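Local coordinates for glycosylation Associate Protein 1 (Streptococcus agalactiae serotype V, PDB 6OYC) that probably serves, as a member of the accessory Sec system, in the glycosylation and secretion of a streptococcal surface glycoprotein, at residues Phe322-Leu327 and Val351-Tyr356; Leu426-Ser431 and Pro448-Ile453. All blocks are in the same frame, centred on the assembly; numbering follows the deposited sequence.

Interaction 1: Phe322-Leu327 and Val351-Tyr356; sequences FVVDRL and VTFVSY
Asp325 OD2 takes the backbone N-H of Tyr356, N to OD2 2.7 Å, on its syn lone pair, the side facing the other carboxylate oxygen. With CG anti to the carbonyl carbon (chi1 -66°), the side chain starts toward the other segment, just past the end of the neighbouring strand, and OD2 also lies 3.3 Å from Tyr356 CB. The Asp325 and Tyr356 side chains cross at about a right angle, while the phenol oxygen runs on to hydrogen bonds with Thr438 and Tyr321.

Upstream, the two strands pair in parallel. Phe322 alternates between partners: its N donates to Thr352 O at 2.8 Å, and its O accepts Val354 N from above the carbonyl plane. Val324 N then closes on Val354 O at 2.9 Å, the last backbone bond before Asp325 takes over with its side chain.

On the face that carries Phe322 and Phe353, the two rings meet: the edge of the Phe353 ring is turned toward the face of Phe322 in an offset edge-to-face pair, planes 68° apart and centroids 5.8 Å apart. Val324 CG1 packs on Phe353 CD1 at 3.7 Å, and Leu336 of helix 329-344 and Leu370 of helix 360-375 also touch the Phe353 side chain. On the other face Val323 CG2 meets Tyr356 CE2 at 4.0 Å, and Val354 CG1 lies over one face of that tyrosine ring, toward its rim.

Beyond the pairing, Val324-Leu327 makes a type II turn leading into helix 329-344. Two parallel strands joined through this helix form the beta-alpha-beta crossover of a Rossmann-like domain, consistent with membership of the GT-B clan.

Interaction 2: Leu426-Ser431 and Pro448-Ile453; sequences LIIDIS and PQINTI
Ile450 packs against two side chains of the neighbouring strand: its CD1 lies 3.7 Å from Leu426 CD2 and 4.0 Å from Ile428 CG1. Ile428 and Ile450 run side by side, pointing the same way, whereas Leu426 crosses Ile450 obliquely, and Leu426 CD1 lies 3.8 Å from Pro448 CG. Ile427 and Gln449 form a similar side-by-side pair on the other face.

Parallel backbone pairing sets this register. Ile427 N donates to Pro448 O, Ile427 O accepts Ile450 N at 2.8 Å, and Asp429 N reaches Ile450 O. Toward the C-terminal end of the pairing, side chains add bonds. Asn451 ND2 donates to Asp429 O at 3.1 Å, lying in the carbonyl plane on a lone pair, with a nearly straight N-H...O angle of 173°. Thr452 OG1 gives its proton to Ile430 O at 2.7 Å, from above that carbonyl plane; chi1 of 52° puts OG1 between the backbone N and carbonyl carbon.

Further out, water 1 donates to Asp429 O and Ser431 O and accepts Thr452 N. Asp435 N holds Asp429 OD2, and Ala476 of helix 473-481 touches Ile450. Asp429 O thus has both an amide and a water as donors, which should offset the repulsion from Ile450 O, 3.1 Å away.

In the fold
Interactions 1 and 2 have centres 11 Å apart and follow one another along the chain, the first closing before the second opens. Both belong to one six-stranded parallel sheet, in which strands 318-323 and 426-428 are neighbours at the middle. Helix 329-344 connects the strands of interaction 1, and helix 436-445 those of interaction 2. The contacts meet directly: Val323 N lies 2.8 Å from Ile428 O, probably hydrogen-bonded, and Phe322 CE2 packs 3.6 Å from Ile428 CG2. Two beta-alpha-beta units thus share a continuous buried core, consistent with a Rossmann-like domain, separate from the seven-stranded parallel sheet that includes strand 2-5, as in GT-B proteins.

Interaction 1: Phe322-Leu327 and Val351-Tyr356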
ATOM      1  N   PHE A 322       4.394  -6.130  19.271  1.00 37.20           N
ATOM      2  CA  PHE A 322       5.857  -6.250  19.235  1.00 36.50           C
ATOM      3  C   PHE A 322       6.328  -6.782  17.883  1.00 33.96           C
ATOM      4  O   PHE A 322       6.195  -7.982  17.593  1.00 30.53           O
ATOM      5  CB  PHE A 322       6.341  -7.155  20.367  1.00 31.77           C
ATOM      6  CG  PHE A 322       7.825  -7.047  20.672  1.00 38.11           C
ATOM      7  CD1 PHE A 322       8.784  -7.426  19.739  1.00 37.96           C
ATOM      8  CD2 PHE A 322       8.262  -6.617  21.922  1.00 43.74           C
ATOM      9  CE1 PHE A 322      10.148  -7.361  20.046  1.00 39.14           C
ATOM     10  CE2 PHE A 322       9.634  -6.547  22.231  1.00 40.64           C
ATOM     11  CZ  PHE A 322      10.568  -6.913  21.287  1.00 37.80           C
ATOM     12  N   VAL A 323       6.923  -5.902  17.082  1.00 30.70           N
ATOM     13  CA  VAL A 323       7.395  -6.279  15.752  1.00 33.06           C
ATOM     14  C   VAL A 323       8.697  -7.051  15.896  1.00 35.85           C
ATOM     15  O   VAL A 323       9.650  -6.559  16.506  1.00 36.71           O
ATOM     16  CB  VAL A 323       7.581  -5.033  14.864  1.00 35.08           C
ATOM     17  CG1 VAL A 323       8.222  -5.402  13.499  1.00 31.71           C
ATOM     18  CG2 VAL A 323       6.244  -4.330  14.652  1.00 32.71           C
ATOM     19  N   VAL A 324       8.750  -8.262  15.329  1.00 35.72           N
ATOM     20  CA  VAL A 324       9.945  -9.100  15.459  1.00 34.82           C
ATOM     21  C   VAL A 324      10.814  -9.130  14.197  1.00 37.19           C
ATOM     22  O   VAL A 324      11.960  -9.605  14.265  1.00 39.52           O
ATOM     23  CB  VAL A 324       9.568 -10.536  15.886  1.00 38.99           C
ATOM     24  CG1 VAL A 324       8.863 -10.508  17.245  1.00 35.72           C
ATOM     25  CG2 VAL A 324       8.696 -11.214  14.813  1.00 36.58           C
ATOM     26  N   ASP A 325      10.332  -8.602  13.071  1.00 36.70           N
ATOM     27  CA  ASP A 325      11.113  -8.566  11.835  1.00 40.12           C
ATOM     28  C   ASP A 325      12.439  -7.826  12.008  1.00 40.37           C
ATOM     29  O   ASP A 325      12.541  -6.837  12.736  1.00 40.64           O
ATOM     30  CB  ASP A 325      10.315  -7.892  10.715  1.00 36.82           C
ATOM     31  CG  ASP A 325       9.097  -8.688  10.320  1.00 41.11           C
ATOM     32  OD1 ASP A 325       9.175  -9.939  10.280  1.00 51.18           O
ATOM     33  OD2 ASP A 325       8.051  -8.069  10.085  1.00 40.81           O
ATOM     34  N   ARG A 326      13.447  -8.308  11.287  1.00 40.98           N
ATOM     35  CA  ARG A 326      14.811  -7.790  11.245  1.00 41.96           C
ATOM     36  C   ARG A 326      15.544  -7.931  12.564  1.00 42.08           C
ATOM     37  O   ARG A 326      16.659  -7.422  12.688  1.00 48.35           O
ATOM     38  CB  ARG A 326      14.875  -6.325  10.807  1.00 40.26           C
ATOM     39  CG  ARG A 326      14.131  -5.998   9.535  1.00 41.90           C
ATOM     40  CD  ARG A 326      14.152  -4.486   9.359  1.00 41.99           C
ATOM     41  NE  ARG A 326      13.479  -4.042   8.147  1.00 42.41           N
ATOM     42  CZ  ARG A 326      14.016  -4.106   6.937  1.00 47.15           C
ATOM     43  NH1 ARG A 326      15.244  -4.599   6.782  1.00 46.16           N
ATOM     44  NH2 ARG A 326      13.324  -3.676   5.886  1.00 49.91           N
ATOM     45  N   LEU A 327      14.949  -8.568  13.565  1.00 39.91           N
ATOM     46  CA  LEU A 327      15.654  -8.817  14.815  1.00 38.72           C
ATOM     47  C   LEU A 327      16.423 -10.125  14.717  1.00 39.90           C
ATOM     48  O   LEU A 327      15.900 -11.131  14.226  1.00 39.55           O
ATOM     49  CB  LEU A 327      14.687  -8.870  15.997  1.00 38.33           C
ATOM     50  CG  LEU A 327      13.936  -7.573  16.277  1.00 39.71           C
ATOM     51  CD1 LEU A 327      13.024  -7.734  17.479  1.00 34.84           C
ATOM     52  CD2 LEU A 327      14.914  -6.425  16.464  1.00 38.23           C
ATOM     53  N   VAL A 351       1.537  -9.732  25.230  1.00 37.39           N
ATOM     54  CA  VAL A 351       2.420  -9.403  24.116  1.00 40.63           C
ATOM     55  C   VAL A 351       1.932 -10.121  22.863  1.00 40.73           C
ATOM     56  O   VAL A 351       1.803 -11.352  22.848  1.00 41.94           O
ATOM     57  CB  VAL A 351       3.891  -9.749  24.412  1.00 42.97           C
ATOM     58  CG1 VAL A 351       4.775  -9.424  23.180  1.00 35.74           C
ATOM     59  CG2 VAL A 351       4.390  -8.992  25.644  1.00 34.43           C
ATOM     60  N   THR A 352       1.662  -9.354  21.816  1.00 39.78           N
ATOM     61  CA  THR A 352       1.432  -9.909  20.486  1.00 41.02           C
ATOM     62  C   THR A 352       2.687  -9.705  19.648  1.00 36.40           C
ATOM     63  O   THR A 352       3.029  -8.565  19.300  1.00 32.68           O
ATOM     64  CB  THR A 352       0.244  -9.253  19.792  1.00 46.29           C
ATOM     65  OG1 THR A 352      -0.916  -9.358  20.615  1.00 47.39           O
ATOM     66  CG2 THR A 352      -0.003  -9.918  18.438  1.00 42.75           C
ATOM     67  N   PHE A 353       3.349 -10.810  19.308  1.00 35.62           N
ATOM     68  CA  PHE A 353       4.466 -10.776  18.372  1.00 37.73           C
ATOM     69  C   PHE A 353       3.950 -10.672  16.942  1.00 37.14           C
ATOM     70  O   PHE A 353       3.058 -11.422  16.526  1.00 35.61           O
ATOM     71  CB  PHE A 353       5.342 -12.012  18.527  1.00 37.06           C
ATOM     72  CG  PHE A 353       5.988 -12.114  19.868  1.00 39.99           C
ATOM     73  CD1 PHE A 353       6.912 -11.157  20.274  1.00 39.42           C
ATOM     74  CD2 PHE A 353       5.637 -13.135  20.746  1.00 38.62           C
ATOM     75  CE1 PHE A 353       7.502 -11.237  21.520  1.00 38.20           C
ATOM     76  CE2 PHE A 353       6.216 -13.223  21.999  1.00 40.61           C
ATOM     77  CZ  PHE A 353       7.155 -12.282  22.390  1.00 39.83           C
ATOM     78  N   VAL A 354       4.522  -9.741  16.193  1.00 33.71           N
ATOM     79  CA  VAL A 354       4.022  -9.361  14.880  1.00 32.87           C
ATOM     80  C   VAL A 354       5.133  -9.587  13.865  1.00 36.35           C
ATOM     81  O   VAL A 354       6.241  -9.054  14.016  1.00 34.23           O
ATOM     82  CB  VAL A 354       3.552  -7.902  14.874  1.00 31.42           C
ATOM     83  CG1 VAL A 354       3.079  -7.455  13.456  1.00 33.88           C
ATOM     84  CG2 VAL A 354       2.461  -7.730  15.923  1.00 30.99           C
ATOM     85  N   SER A 355       4.845 -10.389  12.843  1.00 36.08           N
ATOM     86  CA  SER A 355       5.755 -10.599  11.726  1.00 33.40           C
ATOM     87  C   SER A 355       5.055 -10.162  10.450  1.00 37.68           C
ATOM     88  O   SER A 355       3.967 -10.662  10.127  1.00 33.99           O
ATOM     89  CB  SER A 355       6.188 -12.062  11.627  1.00 35.87           C
ATOM     90  OG  SER A 355       6.822 -12.311  10.388  1.00 41.87           O
ATOM     91  N   TYR A 356       5.673  -9.229   9.736  1.00 35.49           N
ATOM     92  CA  TYR A 356       5.185  -8.789   8.444  1.00 35.04           C
ATOM     93  C   TYR A 356       5.810  -9.569   7.286  1.00 36.37           C
ATOM     94  O   TYR A 356       5.482  -9.298   6.128  1.00 38.00           O
ATOM     95  CB  TYR A 356       5.444  -7.288   8.266  1.00 35.88           C
ATOM     96  CG  TYR A 356       4.759  -6.366   9.271  1.00 36.63           C
ATOM     97  CD1 TYR A 356       3.375  -6.399   9.460  1.00 30.54           C
ATOM     98  CD2 TYR A 356       5.503  -5.434  10.010  1.00 32.36           C
ATOM     99  CE1 TYR A 356       2.760  -5.554  10.368  1.00 30.63           C
ATOM    100  CE2 TYR A 356       4.887  -4.570  10.917  1.00 29.90           C
ATOM    101  CZ  TYR A 356       3.518  -4.644  11.094  1.00 31.45           C
ATOM    102  OH  TYR A 356       2.902  -3.795  11.987  1.00 33.33           O
TER

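Interaction 2: Leu426-Ser431 and Pro448-Ile453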
ATOM      1  N   LEU A 426       0.633  -0.342  23.504  1.00 38.60           N
ATOM      2  CA  LEU A 426       2.030  -0.002  23.287  1.00 38.60           C
ATOM      3  C   LEU A 426       2.552  -0.699  22.038  1.00 36.79           C
ATOM      4  O   LEU A 426       2.316  -1.898  21.851  1.00 35.93           O
ATOM      5  CB  LEU A 426       2.874  -0.390  24.509  1.00 34.99           C
ATOM      6  CG  LEU A 426       4.356  -0.008  24.517  1.00 35.38           C
ATOM      7  CD1 LEU A 426       4.536   1.505  24.441  1.00 33.56           C
ATOM      8  CD2 LEU A 426       5.049  -0.579  25.770  1.00 36.59           C
ATOM      9  N   ILE A 427       3.266   0.058  21.198  1.00 35.87           N
ATOM     10  CA  ILE A 427       3.932  -0.460  20.007  1.00 34.34           C
ATOM     11  C   ILE A 427       5.423  -0.582  20.302  1.00 33.41           C
ATOM     12  O   ILE A 427       6.050   0.375  20.775  1.00 36.29           O
ATOM     13  CB  ILE A 427       3.682   0.461  18.795  1.00 34.79           C
ATOM     14  CG1 ILE A 427       2.287   0.227  18.204  1.00 34.40           C
ATOM     15  CG2 ILE A 427       4.744   0.265  17.712  1.00 35.58           C
ATOM     16  CD1 ILE A 427       1.847   1.352  17.240  1.00 33.72           C
ATOM     17  N   ILE A 428       5.999  -1.749  20.039  1.00 32.52           N
ATOM     18  CA  ILE A 428       7.442  -1.936  20.175  1.00 35.30           C
ATOM     19  C   ILE A 428       8.021  -2.401  18.840  1.00 33.70           C
ATOM     20  O   ILE A 428       7.674  -3.479  18.333  1.00 29.59           O
ATOM     21  CB  ILE A 428       7.812  -2.922  21.294  1.00 33.70           C
ATOM     22  CG1 ILE A 428       7.402  -2.362  22.658  1.00 35.82           C
ATOM     23  CG2 ILE A 428       9.321  -3.119  21.306  1.00 34.10           C
ATOM     24  CD1 ILE A 428       7.859  -3.223  23.827  1.00 33.14           C
ATOM     25  N   ASP A 429       8.924  -1.599  18.291  1.00 30.02           N
ATOM     26  CA  ASP A 429       9.683  -1.979  17.103  1.00 34.45           C
ATOM     27  C   ASP A 429      11.104  -1.483  17.343  1.00 36.22           C
ATOM     28  O   ASP A 429      11.379  -0.283  17.216  1.00 35.01           O
ATOM     29  CB  ASP A 429       9.071  -1.383  15.840  1.00 35.94           C
ATOM     30  CG  ASP A 429       9.630  -1.999  14.571  1.00 37.73           C
ATOM     31  OD1 ASP A 429      10.673  -2.697  14.649  1.00 36.01           O
ATOM     32  OD2 ASP A 429       9.013  -1.779  13.498  1.00 35.56           O
ATOM     33  N   ILE A 430      11.996  -2.398  17.716  1.00 35.45           N
ATOM     34  CA  ILE A 430      13.309  -2.018  18.225  1.00 39.84           C
ATOM     35  C   ILE A 430      14.428  -2.353  17.243  1.00 39.33           C
ATOM     36  O   ILE A 430      15.603  -2.186  17.578  1.00 38.67           O
ATOM     37  CB  ILE A 430      13.594  -2.649  19.597  1.00 38.19           C
ATOM     38  CG1 ILE A 430      13.371  -4.162  19.556  1.00 38.00           C
ATOM     39  CG2 ILE A 430      12.754  -1.987  20.689  1.00 39.08           C
ATOM     40  CD1 ILE A 430      13.981  -4.878  20.723  1.00 39.79           C
ATOM     41  N   SER A 431      14.097  -2.807  16.036  1.00 37.61           N
ATOM     42  CA  SER A 431      15.124  -3.049  15.036  1.00 35.09           C
ATOM     43  C   SER A 431      15.705  -1.721  14.560  1.00 33.47           C
ATOM     44  O   SER A 431      15.171  -0.643  14.842  1.00 34.89           O
ATOM     45  CB  SER A 431      14.560  -3.846  13.858  1.00 34.72           C
ATOM     46  OG  SER A 431      14.049  -2.981  12.855  1.00 38.92           O
ATOM     47  N   PRO A 448       1.747   4.926  21.804  1.00 38.24           N
ATOM     48  CA  PRO A 448       3.165   5.296  21.912  1.00 36.78           C
ATOM     49  C   PRO A 448       4.073   4.182  21.397  1.00 35.89           C
ATOM     50  O   PRO A 448       3.750   2.990  21.484  1.00 34.37           O
ATOM     51  CB  PRO A 448       3.352   5.521  23.422  1.00 40.77           C
ATOM     52  CG  PRO A 448       2.355   4.545  24.058  1.00 39.03           C
ATOM     53  CD  PRO A 448       1.155   4.546  23.104  1.00 38.76           C
ATOM     54  N   GLN A 449       5.230   4.581  20.863  1.00 33.33           N
ATOM     55  CA  GLN A 449       6.146   3.651  20.210  1.00 40.06           C
ATOM     56  C   GLN A 449       7.496   3.593  20.910  1.00 35.26           C
ATOM     57  O   GLN A 449       8.084   4.627  21.220  1.00 34.70           O
ATOM     58  CB  GLN A 449       6.393   4.048  18.753  1.00 34.41           C
ATOM     59  CG  GLN A 449       5.163   4.139  17.928  1.00 38.27           C
ATOM     60  CD  GLN A 449       5.438   4.872  16.639  1.00 39.74           C
ATOM     61  OE1 GLN A 449       6.159   4.380  15.769  1.00 37.05           O
ATOM     62  NE2 GLN A 449       4.886   6.067  16.520  1.00 38.63           N
ATOM     63  N   ILE A 450       8.027   2.392  21.088  1.00 30.99           N
ATOM     64  CA  ILE A 450       9.375   2.218  21.623  1.00 37.93           C
ATOM     65  C   ILE A 450      10.301   1.810  20.481  1.00 36.16           C
ATOM     66  O   ILE A 450      10.107   0.757  19.861  1.00 36.39           O
ATOM     67  CB  ILE A 450       9.425   1.185  22.761  1.00 37.54           C
ATOM     68  CG1 ILE A 450       8.577   1.638  23.952  1.00 35.14           C
ATOM     69  CG2 ILE A 450      10.882   0.957  23.184  1.00 38.48           C
ATOM     70  CD1 ILE A 450       8.524   0.613  25.078  1.00 36.42           C
ATOM     71  N   ASN A 451      11.319   2.629  20.227  1.00 35.49           N
ATOM     72  CA  ASN A 451      12.329   2.394  19.206  1.00 38.01           C
ATOM     73  C   ASN A 451      13.714   2.400  19.855  1.00 39.65           C
ATOM     74  O   ASN A 451      13.890   2.863  20.981  1.00 41.63           O
ATOM     75  CB  ASN A 451      12.251   3.457  18.090  1.00 33.39           C
ATOM     76  CG  ASN A 451      10.831   3.644  17.534  1.00 35.71           C
ATOM     77  OD1 ASN A 451      10.313   4.753  17.499  1.00 36.21           O
ATOM     78  ND2 ASN A 451      10.199   2.547  17.114  1.00 34.61           N
ATOM     79  N   THR A 452      14.707   1.876  19.141  1.00 39.01           N
ATOM     80  CA  THR A 452      16.101   2.044  19.537  1.00 38.92           C
ATOM     81  C   THR A 452      16.810   3.136  18.751  1.00 43.23           C
ATOM     82  O   THR A 452      18.011   3.330  18.939  1.00 47.58           O
ATOM     83  CB  THR A 452      16.884   0.741  19.361  1.00 37.33           C
ATOM     84  OG1 THR A 452      16.694   0.252  18.026  1.00 39.03           O
ATOM     85  CG2 THR A 452      16.430  -0.285  20.354  1.00 40.22           C
ATOM     86  N   ILE A 453      16.115   3.827  17.847  1.00 40.71           N
ATOM     87  CA  ILE A 453      16.728   4.843  17.007  1.00 43.39           C
ATOM     88  C   ILE A 453      15.820   6.060  16.977  1.00 47.75           C
ATOM     89  O   ILE A 453      14.620   5.977  17.247  1.00 46.51           O
ATOM     90  CB  ILE A 453      16.973   4.343  15.571  1.00 43.53           C
ATOM     91  CG1 ILE A 453      15.643   4.291  14.810  1.00 41.65           C
ATOM     92  CG2 ILE A 453      17.616   2.971  15.587  1.00 39.22           C
ATOM     93  CD1 ILE A 453      15.757   3.753  13.408  1.00 37.58           C
TER
HETATM   94  O   HOH W   1      13.815   1.204  16.385  1.00 38.19           O